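Local coordinates for protein Steely1 (PDB 2H84) that probably acts as a polyketide synthase that yields acylpyrones in vitro, this chain being its C-terminal type III polyketide synthase domain, with a thiolase fold, at residues Q30-D35 / D68-E73; T62-R67 / H327-M332; G115-I120 / K145-V150; R178-C183 / S210-I215. All coordinates share one frame; numbering follows the deposited sequence.

Contact 1 of 4, residues Q30-D35 / D68-E73; sequences QQSLKD and DYTKPE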
loop_
_atom_site.group_PDB
_atom_site.type_symbol
_atom_site.label_atom_id
_atom_site.label_comp_id
_atom_site.label_asym_id
_atom_site.label_seq_id
_atom_site.Cartn_x
_atom_site.Cartn_y
_atom_site.Cartn_z
ATOM N N GLN A 30 3.526 12.811 29.739
ATOM C CA GLN A 30 4.069 13.777 28.787
ATOM C C GLN A 30 5.073 14.661 29.497
ATOM O O GLN A 30 6.005 15.170 28.879
ATOM C CB GLN A 30 2.956 14.640 28.192
ATOM C CG GLN A 30 2.706 14.376 26.708
ATOM C CD GLN A 30 3.814 14.908 25.808
ATOM O OE1 GLN A 30 3.739 16.031 25.305
ATOM N NE2 GLN A 30 4.851 14.106 25.609
ATOM N N GLN A 31 4.880 14.830 30.802
ATOM C CA GLN A 31 5.768 15.654 31.594
ATOM C C GLN A 31 7.140 15.013 31.770
ATOM O O GLN A 31 8.163 15.689 31.643
ATOM C CB GLN A 31 5.141 15.943 32.952
ATOM C CG GLN A 31 4.985 17.421 33.227
ATOM C CD GLN A 31 5.689 17.844 34.493
ATOM O OE1 GLN A 31 6.887 17.611 34.652
ATOM N NE2 GLN A 31 4.954 18.472 35.403
ATOM N N SER A 32 7.169 13.714 32.061
ATOM C CA SER A 32 8.447 13.030 32.230
ATOM C C SER A 32 9.160 12.922 30.885
ATOM O O SER A 32 10.385 13.012 30.830
ATOM C CB SER A 32 8.256 11.648 32.855
ATOM O OG SER A 32 7.248 10.938 32.175
ATOM N N LEU A 33 8.401 12.741 29.804
ATOM C CA LEU A 33 8.993 12.693 28.468
ATOM C C LEU A 33 9.545 14.092 28.198
ATOM O O LEU A 33 10.614 14.253 27.615
ATOM C CB LEU A 33 7.947 12.341 27.400
ATOM C CG LEU A 33 7.447 10.896 27.271
ATOM C CD1 LEU A 33 6.323 10.854 26.232
ATOM C CD2 LEU A 33 8.583 9.960 26.862
ATOM N N LYS A 34 8.809 15.107 28.633
ATOM C CA LYS A 34 9.262 16.470 28.459
ATOM C C LYS A 34 10.634 16.552 29.107
ATOM O O LYS A 34 11.625 16.793 28.433
ATOM C CB LYS A 34 8.323 17.446 29.151
ATOM C CG LYS A 34 8.725 18.895 28.967
ATOM C CD LYS A 34 8.616 19.688 30.268
ATOM C CE LYS A 34 7.192 19.760 30.804
ATOM N NZ LYS A 34 7.089 20.738 31.927
ATOM N N ASP A 35 10.694 16.331 30.415
ATOM C CA ASP A 35 11.967 16.391 31.116
ATOM C C ASP A 35 13.022 15.618 30.354
ATOM O O ASP A 35 13.971 16.191 29.829
ATOM C CB ASP A 35 11.868 15.787 32.523
ATOM C CG ASP A 35 10.799 16.434 33.377
ATOM O OD1 ASP A 35 10.601 17.667 33.273
ATOM O OD2 ASP A 35 10.168 15.701 34.168
ATOM N N ASP A 68 10.436 3.996 25.083
ATOM C CA ASP A 68 10.204 4.905 26.193
ATOM C C ASP A 68 11.458 5.729 26.435
ATOM O O ASP A 68 12.381 5.293 27.113
ATOM C CB ASP A 68 9.836 4.103 27.449
ATOM C CG ASP A 68 9.462 4.987 28.626
ATOM O OD1 ASP A 68 8.987 4.468 29.655
ATOM O OD2 ASP A 68 9.649 6.209 28.543
ATOM N N TYR A 69 11.475 6.931 25.880
ATOM C CA TYR A 69 12.622 7.799 26.014
ATOM C C TYR A 69 12.994 8.203 27.437
ATOM O O TYR A 69 14.090 8.710 27.667
ATOM C CB TYR A 69 12.429 9.039 25.138
ATOM C CG TYR A 69 12.569 8.731 23.663
ATOM C CD1 TYR A 69 11.523 8.153 22.946
ATOM C CD2 TYR A 69 13.776 8.956 23.000
ATOM C CE1 TYR A 69 11.682 7.805 21.611
ATOM C CE2 TYR A 69 13.943 8.614 21.672
ATOM C CZ TYR A 69 12.898 8.039 20.982
ATOM O OH TYR A 69 13.081 7.686 19.664
ATOM N N THR A 70 12.107 7.973 28.397
ATOM C CA THR A 70 12.421 8.335 29.771
ATOM C C THR A 70 13.433 7.337 30.311
ATOM O O THR A 70 14.132 7.618 31.286
ATOM C CB THR A 70 11.170 8.340 30.683
ATOM O OG1 THR A 70 10.833 7.001 31.068
ATOM C CG2 THR A 70 10.003 8.936 29.955
ATOM N N LYS A 71 13.505 6.166 29.675
ATOM C CA LYS A 71 14.468 5.133 30.061
ATOM C C LYS A 71 15.816 5.538 29.462
ATOM O O LYS A 71 15.933 5.743 28.256
ATOM C CB LYS A 71 14.052 3.771 29.508
ATOM C CG LYS A 71 12.729 3.253 30.029
ATOM C CD LYS A 71 12.640 1.755 29.767
ATOM C CE LYS A 71 11.360 1.145 30.318
ATOM N NZ LYS A 71 10.969 -0.039 29.498
ATOM N N PRO A 72 16.854 5.655 30.302
ATOM C CA PRO A 72 18.211 6.048 29.895
ATOM C C PRO A 72 18.803 5.438 28.627
ATOM O O PRO A 72 19.398 6.158 27.831
ATOM C CB PRO A 72 19.043 5.724 31.127
ATOM C CG PRO A 72 18.087 5.999 32.234
ATOM C CD PRO A 72 16.817 5.347 31.742
ATOM N N GLU A 73 18.652 4.127 28.441
ATOM C CA GLU A 73 19.201 3.463 27.256
ATOM C C GLU A 73 18.550 3.997 25.990
ATOM O O GLU A 73 19.217 4.168 24.973
ATOM C CB GLU A 73 19.001 1.942 27.311
ATOM C CG GLU A 73 18.894 1.365 28.706
ATOM C CD GLU A 73 17.454 1.278 29.187
ATOM O OE1 GLU A 73 16.703 0.431 28.651
ATOM O OE2 GLU A 73 17.080 2.059 30.093
#
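In an Asx turn set against the flank of helix 30-40, Thr70 offers its methyl group to Leu33, and this apolar touch carries the contact. The two side chains cross obliquely, with Thr70 CG2 3.6 Å from Leu33 CD2. Of the two leucine branches it is CD2 that reaches the loop, where it also lies 4.3 Å from Tyr69 CB. Ser32 comes less close, its OG being 4.1 Å from Thr70 CG2, and that hydroxyl is hydrogen-bonded to Ser29 O.

What aims the methyl is Asp68. Its OD2 accepts from Thr70 N at 3.0 Å and from Thr70 OG1 at 2.9 Å, both donors arriving from the same face of the carboxylate. With OG1 between the backbone N and the carbonyl carbon (chi1 79°), the hydroxyl is held to Asp68 and CG2 is presented to the helix. An alanine at Thr70 would probably leave Leu33 CD2 with a gap beside it and Asp68 OD2 with the backbone amide alone of its two donors in the turn.

Tyr69 leads its ring away from the helix to stack on Phe191, its OH bonded to Ser188 O, while Phe55 of helix 45-56 also packs on Leu33. Lys71 N to Asp68 O closes a type I beta turn over Asp68-Lys71; on it the Thr70 hydroxyl adds its bond to the one from Thr70 N to Asp68 OD2, which defines an Asx turn.

Contact 2 of 4, residues T62-R67 / H327-M332; sequences TRHLVR and HAYGNM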
loop_
_atom_site.group_PDB
_atom_site.type_symbol
_atom_site.label_atom_id
_atom_site.label_comp_id
_atom_site.label_asym_id
_atom_site.label_seq_id
_atom_site.Cartn_x
_atom_site.Cartn_y
_atom_site.Cartn_z
ATOM N N THR A 62 -0.572 12.191 27.913
ATOM C CA THR A 62 0.135 10.911 27.851
ATOM C C THR A 62 0.270 10.372 26.429
ATOM O O THR A 62 -0.464 10.767 25.519
ATOM C CB THR A 62 -0.580 9.813 28.680
ATOM O OG1 THR A 62 -1.961 9.748 28.297
ATOM C CG2 THR A 62 -0.476 10.095 30.160
ATOM N N ARG A 63 1.221 9.456 26.264
ATOM C CA ARG A 63 1.492 8.798 24.993
ATOM C C ARG A 63 2.020 7.397 25.278
ATOM O O ARG A 63 2.626 7.155 26.325
ATOM C CB ARG A 63 2.542 9.568 24.184
ATOM C CG ARG A 63 2.006 10.748 23.402
ATOM C CD ARG A 63 3.083 11.329 22.508
ATOM N NE ARG A 63 4.162 11.949 23.275
ATOM C CZ ARG A 63 5.394 12.147 22.811
ATOM N NH1 ARG A 63 5.714 11.772 21.581
ATOM N NH2 ARG A 63 6.306 12.725 23.571
ATOM N N HIS A 64 1.769 6.474 24.353
ATOM C CA HIS A 64 2.256 5.102 24.478
ATOM C C HIS A 64 3.390 4.964 23.464
ATOM O O HIS A 64 3.227 5.282 22.285
ATOM C CB HIS A 64 1.127 4.119 24.187
ATOM C CG HIS A 64 0.032 4.157 25.203
ATOM N ND1 HIS A 64 -0.034 3.273 26.260
ATOM C CD2 HIS A 64 -1.016 5.000 25.353
ATOM C CE1 HIS A 64 -1.075 3.570 27.015
ATOM N NE2 HIS A 64 -1.688 4.615 26.487
ATOM N N LEU A 65 4.544 4.500 23.922
ATOM C CA LEU A 65 5.690 4.400 23.033
ATOM C C LEU A 65 6.442 3.088 23.125
ATOM O O LEU A 65 6.754 2.629 24.217
ATOM C CB LEU A 65 6.667 5.539 23.338
ATOM C CG LEU A 65 6.107 6.948 23.509
ATOM C CD1 LEU A 65 7.185 7.834 24.077
ATOM C CD2 LEU A 65 5.612 7.479 22.192
ATOM N N VAL A 66 6.744 2.497 21.970
ATOM C CA VAL A 66 7.497 1.258 21.932
ATOM C C VAL A 66 8.869 1.621 22.492
ATOM O O VAL A 66 9.516 0.803 23.140
ATOM C CB VAL A 66 7.627 0.725 20.484
ATOM C CG1 VAL A 66 8.628 -0.421 20.421
ATOM C CG2 VAL A 66 6.278 0.248 19.993
ATOM N N ARG A 67 9.309 2.854 22.244
ATOM C CA ARG A 67 10.590 3.319 22.768
ATOM C C ARG A 67 10.333 4.385 23.821
ATOM O O ARG A 67 10.044 5.530 23.499
ATOM C CB ARG A 67 11.476 3.903 21.665
ATOM C CG ARG A 67 12.820 4.425 22.184
ATOM C CD ARG A 67 13.781 4.749 21.056
ATOM N NE ARG A 67 15.020 5.340 21.555
ATOM C CZ ARG A 67 16.227 5.004 21.109
ATOM N NH1 ARG A 67 16.344 4.085 20.165
ATOM N NH2 ARG A 67 17.322 5.569 21.596
ATOM N N HIS A 327 -5.439 14.003 23.921
ATOM C CA HIS A 327 -4.815 14.242 25.223
ATOM C C HIS A 327 -4.132 13.010 25.794
ATOM O O HIS A 327 -3.077 13.118 26.422
ATOM C CB HIS A 327 -5.837 14.741 26.251
ATOM C CG HIS A 327 -6.333 16.129 25.991
ATOM N ND1 HIS A 327 -5.516 17.143 25.544
ATOM C CD2 HIS A 327 -7.563 16.676 26.144
ATOM C CE1 HIS A 327 -6.220 18.256 25.430
ATOM N NE2 HIS A 327 -7.464 17.998 25.789
ATOM N N ALA A 328 -4.728 11.842 25.558
ATOM C CA ALA A 328 -4.216 10.581 26.089
ATOM C C ALA A 328 -3.356 9.710 25.170
ATOM O O ALA A 328 -2.781 8.720 25.623
ATOM C CB ALA A 328 -5.381 9.763 26.610
ATOM N N TYR A 329 -3.262 10.059 23.892
ATOM C CA TYR A 329 -2.475 9.253 22.962
ATOM C C TYR A 329 -1.590 10.064 22.030
ATOM O O TYR A 329 -0.566 9.564 21.546
ATOM C CB TYR A 329 -3.401 8.386 22.102
ATOM C CG TYR A 329 -4.223 7.395 22.879
ATOM C CD1 TYR A 329 -3.638 6.258 23.427
ATOM C CD2 TYR A 329 -5.587 7.601 23.082
ATOM C CE1 TYR A 329 -4.389 5.353 24.155
ATOM C CE2 TYR A 329 -6.347 6.705 23.811
ATOM C CZ TYR A 329 -5.744 5.582 24.347
ATOM O OH TYR A 329 -6.488 4.694 25.088
ATOM N N GLY A 330 -1.991 11.302 21.765
ATOM C CA GLY A 330 -1.232 12.139 20.858
ATOM C C GLY A 330 -1.548 11.778 19.416
ATOM O O GLY A 330 -2.678 11.405 19.092
ATOM N N ASN A 331 -0.547 11.875 18.548
ATOM C CA ASN A 331 -0.735 11.557 17.138
ATOM C C ASN A 331 -0.139 10.188 16.789
ATOM O O ASN A 331 1.067 10.039 16.747
ATOM C CB ASN A 331 -0.085 12.629 16.274
ATOM C CG ASN A 331 -0.287 12.375 14.806
ATOM O OD1 ASN A 331 0.224 13.103 13.963
ATOM N ND2 ASN A 331 -1.044 11.331 14.485
ATOM N N MET A 332 -0.991 9.201 16.531
ATOM C CA MET A 332 -0.537 7.857 16.197
ATOM C C MET A 332 -0.705 7.601 14.708
ATOM O O MET A 332 -1.027 6.482 14.284
ATOM C CB MET A 332 -1.326 6.815 16.978
ATOM C CG MET A 332 -1.268 6.967 18.477
ATOM S SD MET A 332 -2.734 6.191 19.177
ATOM C CE MET A 332 -2.219 5.112 20.165
#
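Thr62 grips the end of helix 320-329 with two hydrogen bonds to successive carbonyls. Its backbone N reaches His327 O at 3.1 Å, nearly straight and in the carbonyl plane, while OG1 donates to Ala328 O at 3.0 Å from above the Ala328 carbonyl plane, with a C=O...donor angle of only 100°.

Two residues on, the His64 ring lies rim to rim with Tyr329, the planes 28° apart and CD2 of His64 3.5 Å from CD1 of Tyr329; neither ring covers the other. Arg63, between Thr62 and His64 in sequence, lays its CG 3.4 Å from the backbone Tyr329 O. Gly330 turns the chain out of the helix here; a CB on it would come close to Arg63 CG, and its positive phi (80°) is itself easiest for a glycine.

Further out, Arg63 sends its guanidinium to Phe206 O and Ser203 O, and His327 ND1 bonds to Gln59 O. The contact joins the N-terminal and C-terminal family regions of the chalcone synthase-like domain, Gly330 lying about 11 Å from the side chain of Cys157, the predicted active-site residue. The Tyr329 ring meets Phe339 of helix 335-345 edge-to-face. Strand 62-63 forms a two-stranded antiparallel sheet with strand 28-29, and helix 30-40 flanks it through Leu33.

Contact 3 of 4, residues G115-I120 / K145-V150; sequences GDITHI and KDVERV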
loop_
_atom_site.group_PDB
_atom_site.type_symbol
_atom_site.label_atom_id
_atom_site.label_comp_id
_atom_site.label_asym_id
_atom_site.label_seq_id
_atom_site.Cartn_x
_atom_site.Cartn_y
_atom_site.Cartn_z
ATOM N N GLY A 115 -14.309 -16.845 10.473
ATOM C CA GLY A 115 -14.323 -17.532 9.195
ATOM C C GLY A 115 -15.148 -16.792 8.159
ATOM O O GLY A 115 -15.085 -17.109 6.978
ATOM N N ASP A 116 -15.919 -15.801 8.594
ATOM C CA ASP A 116 -16.756 -15.024 7.683
ATOM C C ASP A 116 -16.065 -13.802 7.089
ATOM O O ASP A 116 -16.615 -13.149 6.198
ATOM C CB ASP A 116 -18.023 -14.575 8.395
ATOM C CG ASP A 116 -18.989 -15.703 8.609
ATOM O OD1 ASP A 116 -19.906 -15.550 9.443
ATOM O OD2 ASP A 116 -18.829 -16.739 7.933
ATOM N N ILE A 117 -14.868 -13.484 7.576
ATOM C CA ILE A 117 -14.136 -12.328 7.067
ATOM C C ILE A 117 -13.570 -12.616 5.692
ATOM O O ILE A 117 -12.718 -13.486 5.523
ATOM C CB ILE A 117 -13.007 -11.908 8.031
ATOM C CG1 ILE A 117 -13.648 -11.333 9.294
ATOM C CG2 ILE A 117 -12.065 -10.911 7.352
ATOM C CD1 ILE A 117 -12.769 -10.482 10.100
ATOM N N THR A 118 -14.061 -11.868 4.712
ATOM C CA THR A 118 -13.650 -12.037 3.328
ATOM C C THR A 118 -12.392 -11.279 2.956
ATOM O O THR A 118 -11.661 -11.692 2.055
ATOM C CB THR A 118 -14.766 -11.591 2.367
ATOM O OG1 THR A 118 -15.188 -10.261 2.697
ATOM C CG2 THR A 118 -15.940 -12.547 2.452
ATOM N N HIS A 119 -12.145 -10.168 3.643
ATOM C CA HIS A 119 -10.985 -9.332 3.349
ATOM C C HIS A 119 -10.181 -8.922 4.564
ATOM O O HIS A 119 -10.723 -8.731 5.653
ATOM C CB HIS A 119 -11.433 -8.065 2.615
ATOM C CG HIS A 119 -12.028 -8.327 1.266
ATOM N ND1 HIS A 119 -11.327 -8.144 0.092
ATOM C CD2 HIS A 119 -13.252 -8.780 0.904
ATOM C CE1 HIS A 119 -12.092 -8.474 -0.931
ATOM N NE2 HIS A 119 -13.266 -8.864 -0.467
ATOM N N ILE A 120 -8.877 -8.782 4.360
ATOM C CA ILE A 120 -7.980 -8.359 5.419
ATOM C C ILE A 120 -7.133 -7.219 4.829
ATOM O O ILE A 120 -6.432 -7.392 3.832
ATOM C CB ILE A 120 -7.141 -9.573 5.916
ATOM C CG1 ILE A 120 -6.797 -9.423 7.398
ATOM C CG2 ILE A 120 -5.956 -9.810 5.035
ATOM C CD1 ILE A 120 -5.872 -8.392 7.787
ATOM N N LYS A 145 -7.336 -19.123 4.678
ATOM C CA LYS A 145 -6.095 -18.983 3.914
ATOM C C LYS A 145 -6.325 -18.245 2.596
ATOM O O LYS A 145 -5.392 -17.691 2.016
ATOM C CB LYS A 145 -5.520 -20.361 3.595
ATOM C CG LYS A 145 -6.491 -21.180 2.765
ATOM C CD LYS A 145 -5.935 -22.492 2.252
ATOM C CE LYS A 145 -7.029 -23.225 1.479
ATOM N NZ LYS A 145 -6.569 -24.508 0.896
ATOM N N ASP A 146 -7.564 -18.251 2.119
ATOM C CA ASP A 146 -7.898 -17.596 0.860
ATOM C C ASP A 146 -8.379 -16.154 1.021
ATOM O O ASP A 146 -8.562 -15.449 0.026
ATOM C CB ASP A 146 -8.964 -18.415 0.120
ATOM C CG ASP A 146 -8.370 -19.417 -0.866
ATOM O OD1 ASP A 146 -7.291 -19.986 -0.586
ATOM O OD2 ASP A 146 -9.000 -19.636 -1.923
ATOM N N VAL A 147 -8.587 -15.719 2.262
ATOM C CA VAL A 147 -9.046 -14.358 2.522
ATOM C C VAL A 147 -8.260 -13.395 1.631
ATOM O O VAL A 147 -7.047 -13.530 1.474
ATOM C CB VAL A 147 -8.855 -13.977 4.020
ATOM C CG1 VAL A 147 -7.382 -13.897 4.355
ATOM C CG2 VAL A 147 -9.548 -12.658 4.328
ATOM N N GLU A 148 -8.965 -12.435 1.036
ATOM C CA GLU A 148 -8.341 -11.465 0.144
ATOM C C GLU A 148 -7.507 -10.412 0.867
ATOM O O GLU A 148 -7.977 -9.779 1.820
ATOM C CB GLU A 148 -9.410 -10.804 -0.733
ATOM C CG GLU A 148 -9.905 -11.731 -1.827
ATOM C CD GLU A 148 -10.884 -11.076 -2.787
ATOM O OE1 GLU A 148 -10.600 -9.957 -3.277
ATOM O OE2 GLU A 148 -11.933 -11.703 -3.055
ATOM N N ARG A 149 -6.265 -10.242 0.402
ATOM C CA ARG A 149 -5.332 -9.285 0.999
ATOM C C ARG A 149 -5.238 -7.939 0.274
ATOM O O ARG A 149 -5.303 -7.868 -0.954
ATOM C CB ARG A 149 -3.919 -9.869 1.084
ATOM C CG ARG A 149 -3.829 -11.373 1.200
ATOM C CD ARG A 149 -2.523 -11.806 1.875
ATOM N NE ARG A 149 -1.347 -11.004 1.518
ATOM C CZ ARG A 149 -0.780 -10.968 0.315
ATOM N NH1 ARG A 149 -1.272 -11.689 -0.690
ATOM N NH2 ARG A 149 0.299 -10.220 0.121
ATOM N N VAL A 150 -5.070 -6.880 1.063
ATOM C CA VAL A 150 -4.942 -5.512 0.565
ATOM C C VAL A 150 -3.916 -4.773 1.424
ATOM O O VAL A 150 -4.123 -4.624 2.624
ATOM C CB VAL A 150 -6.281 -4.755 0.659
ATOM C CG1 VAL A 150 -6.120 -3.352 0.120
ATOM C CG2 VAL A 150 -7.341 -5.487 -0.112
#
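Ile120, Val147 and Glu148 bury the most surface where two parallel strands meet, and Ile120 takes part through its backbone, with N and O both bonded, and through CG2. Its N donates to Glu148 O at 2.9 Å, nearly along the C=O axis, and its O accepts from Val150 N at 3.1 Å; the ladder starts one step earlier, with Glu148 N bonded to Thr118 O at 3.0 Å. Beside these bonds the CG2 branch of Ile120 lies 3.8 Å from Glu148 O.

Val147 stands just ahead of the strand and turns its CG2 to the backbone of Ile117 and Thr118. CG2, anti to the backbone N, settles 3.3 Å from Thr118 O and 4.3 Å from Ile117 CG2. Helix 133-141 joins the two strands in a beta-alpha-beta crossover and packs on this side, with Ile138 against Val147 and Asn134 against Ile120.

On the other face Glu148 runs beside His119, both side chains pointing the same way. The Glu148 carboxylate and the imidazole are turned 58° apart, OE1 being 3.2 Å from His119 CE1, and CB of Glu148 is 3.4 Å from ND1 of the ring. An alanine at His119 would probably open a gap beside Glu148 CB and its carboxylate, leaving that group to rely on its salt bridge across the dimer. That bridge runs from OE1 of Glu148 to Arg165 of the second subunit, whose Asn234 bonds to Val147 O. Strand 148-153, outermost in its own chain's sheet, lies at the dimer interface, where Val150 packs on Leu152 of that other subunit.

Contact 4 of 4, residues R178-C183 / S210-I215; sequences RILVVC and SAAYII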
loop_
_atom_site.group_PDB
_atom_site.type_symbol
_atom_site.label_atom_id
_atom_site.label_comp_id
_atom_site.label_asym_id
_atom_site.label_seq_id
_atom_site.Cartn_x
_atom_site.Cartn_y
_atom_site.Cartn_z
ATOM N N ARG A 178 -16.946 -9.006 4.364
ATOM C CA ARG A 178 -16.736 -8.558 5.736
ATOM C C ARG A 178 -15.249 -8.278 5.817
ATOM O O ARG A 178 -14.450 -9.177 6.095
ATOM C CB ARG A 178 -17.107 -9.643 6.746
ATOM C CG ARG A 178 -18.598 -9.800 6.979
ATOM C CD ARG A 178 -19.234 -8.503 7.429
ATOM N NE ARG A 178 -20.237 -8.079 6.464
ATOM C CZ ARG A 178 -21.516 -7.897 6.755
ATOM N NH1 ARG A 178 -21.946 -8.096 7.992
ATOM N NH2 ARG A 178 -22.366 -7.538 5.805
ATOM N N ILE A 179 -14.895 -7.022 5.559
ATOM C CA ILE A 179 -13.517 -6.559 5.553
ATOM C C ILE A 179 -12.958 -6.168 6.919
ATOM O O ILE A 179 -13.531 -5.332 7.618
ATOM C CB ILE A 179 -13.368 -5.332 4.636
ATOM C CG1 ILE A 179 -14.037 -5.596 3.290
ATOM C CG2 ILE A 179 -11.906 -4.996 4.440
ATOM C CD1 ILE A 179 -15.455 -5.090 3.216
ATOM N N LEU A 180 -11.833 -6.780 7.285
ATOM C CA LEU A 180 -11.145 -6.484 8.538
ATOM C C LEU A 180 -9.988 -5.537 8.212
ATOM O O LEU A 180 -9.174 -5.831 7.346
ATOM C CB LEU A 180 -10.588 -7.760 9.148
ATOM C CG LEU A 180 -9.556 -7.540 10.252
ATOM C CD1 LEU A 180 -10.223 -6.980 11.494
ATOM C CD2 LEU A 180 -8.872 -8.857 10.562
ATOM N N VAL A 181 -9.904 -4.410 8.904
ATOM C CA VAL A 181 -8.843 -3.447 8.628
ATOM C C VAL A 181 -8.005 -3.129 9.865
ATOM O O VAL A 181 -8.550 -2.909 10.948
ATOM C CB VAL A 181 -9.440 -2.122 8.089
ATOM C CG1 VAL A 181 -8.338 -1.184 7.682
ATOM C CG2 VAL A 181 -10.359 -2.390 6.913
ATOM N N VAL A 182 -6.684 -3.102 9.695
ATOM C CA VAL A 182 -5.766 -2.799 10.798
ATOM C C VAL A 182 -4.801 -1.697 10.396
ATOM O O VAL A 182 -4.050 -1.840 9.434
ATOM C CB VAL A 182 -4.865 -3.998 11.191
ATOM C CG1 VAL A 182 -4.697 -4.043 12.709
ATOM C CG2 VAL A 182 -5.416 -5.284 10.625
ATOM N N CYS A 183 -4.822 -0.599 11.135
ATOM C CA CYS A 183 -3.908 0.493 10.878
ATOM C C CYS A 183 -3.000 0.510 12.099
ATOM O O CYS A 183 -3.442 0.722 13.230
ATOM C CB CYS A 183 -4.669 1.807 10.736
ATOM S SG CYS A 183 -5.881 1.765 9.415
ATOM N N SER A 210 -2.185 0.806 17.376
ATOM C CA SER A 210 -2.808 -0.017 16.356
ATOM C C SER A 210 -4.299 -0.041 16.603
ATOM O O SER A 210 -4.743 -0.203 17.738
ATOM C CB SER A 210 -2.266 -1.446 16.432
ATOM O OG SER A 210 -2.799 -2.264 15.399
ATOM N N ALA A 211 -5.070 0.108 15.533
ATOM C CA ALA A 211 -6.525 0.101 15.619
ATOM C C ALA A 211 -7.095 -0.722 14.478
ATOM O O ALA A 211 -6.646 -0.602 13.340
ATOM C CB ALA A 211 -7.050 1.520 15.538
ATOM N N ALA A 212 -8.074 -1.568 14.777
ATOM C CA ALA A 212 -8.690 -2.382 13.736
ATOM C C ALA A 212 -10.212 -2.281 13.789
ATOM O O ALA A 212 -10.787 -1.968 14.835
ATOM C CB ALA A 212 -8.253 -3.835 13.878
ATOM N N TYR A 213 -10.864 -2.527 12.658
ATOM C CA TYR A 213 -12.317 -2.485 12.612
ATOM C C TYR A 213 -12.882 -3.427 11.537
ATOM O O TYR A 213 -12.205 -3.745 10.564
ATOM C CB TYR A 213 -12.789 -1.036 12.392
ATOM C CG TYR A 213 -12.327 -0.414 11.098
ATOM C CD1 TYR A 213 -13.077 -0.552 9.929
ATOM C CD2 TYR A 213 -11.123 0.290 11.030
ATOM C CE1 TYR A 213 -12.641 -0.008 8.719
ATOM C CE2 TYR A 213 -10.679 0.837 9.826
ATOM C CZ TYR A 213 -11.444 0.683 8.674
ATOM O OH TYR A 213 -11.007 1.211 7.482
ATOM N N ILE A 214 -14.102 -3.911 11.752
ATOM C CA ILE A 214 -14.767 -4.780 10.790
ATOM C C ILE A 214 -15.794 -3.911 10.062
ATOM O O ILE A 214 -16.458 -3.077 10.677
ATOM C CB ILE A 214 -15.518 -5.914 11.484
ATOM C CG1 ILE A 214 -14.592 -6.636 12.467
ATOM C CG2 ILE A 214 -16.073 -6.862 10.442
ATOM C CD1 ILE A 214 -13.439 -7.370 11.823
ATOM N N ILE A 215 -15.939 -4.104 8.760
ATOM C CA ILE A 215 -16.880 -3.296 7.991
ATOM C C ILE A 215 -17.590 -4.124 6.920
ATOM O O ILE A 215 -16.992 -5.014 6.324
ATOM C CB ILE A 215 -16.137 -2.125 7.328
ATOM C CG1 ILE A 215 -17.092 -1.295 6.487
ATOM C CG2 ILE A 215 -15.004 -2.650 6.465
ATOM C CD1 ILE A 215 -16.420 -0.116 5.848
#
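Val181 is a bump resting on one face of the Tyr213 ring, offset toward its rim. Its CB sits 3.8 Å from the ring centroid and 23° off the ring normal, a CH-pi contact, while CG1 and CG2 both flank the phenol oxygen. Chi1 of 61° puts CG of Tyr213 between its backbone N and carbonyl carbon, on the side of Val181; the tyrosine OH bonds to Ser163 OG. Farther along the same face Ile179 and Ile215 lie side by side, CB of Ile179 3.6 Å from CG2 of Ile215.

The N-to-C directions of the two segments lie 166° apart, nearly antiparallel, tied by backbone bonds at Ile179–Ile215, Val181–Tyr213 and Cys183–Ala211. They are neighbours in the large mixed sheet of the thiolase fold, with helix 159-171 packed on the face of Val181 and Cys183 and helix 84-110 on the face of Val182 and Ala212.

On the latter face small residues make the hollows. The methyl of Ala212 is low enough for CG1 of Val182 to settle 3.7 Å from its CB, with Ser210 OG at 3.7 Å from that same CG1. Leu180 spans the next position obliquely: its CD1 meets CD1 of Ile214 at 3.3 Å and reaches back to within 4.4 Å of Ala212 CB.

In the fold
From the N terminus, helix 30-40 opens contact 1, which closes at the loop 68-73. Before it closes, strand 62-63 has already opened contact 2, so the two cross, and they touch where Leu33 packs on Leu65. Contact 2 then spans some 260 residues to the end of helix 320-329, tying the N-terminal family region to the C-terminal one. Contacts 3 and 4 are both nested inside that long loop and follow each other in series. Contact 3 joins strands 119-124 and 148-153, contact 4 strands 178-185 and 209-216; strands 119-124 and 178-185 are neighbours, so the two contacts build one continuous part of the large sheet.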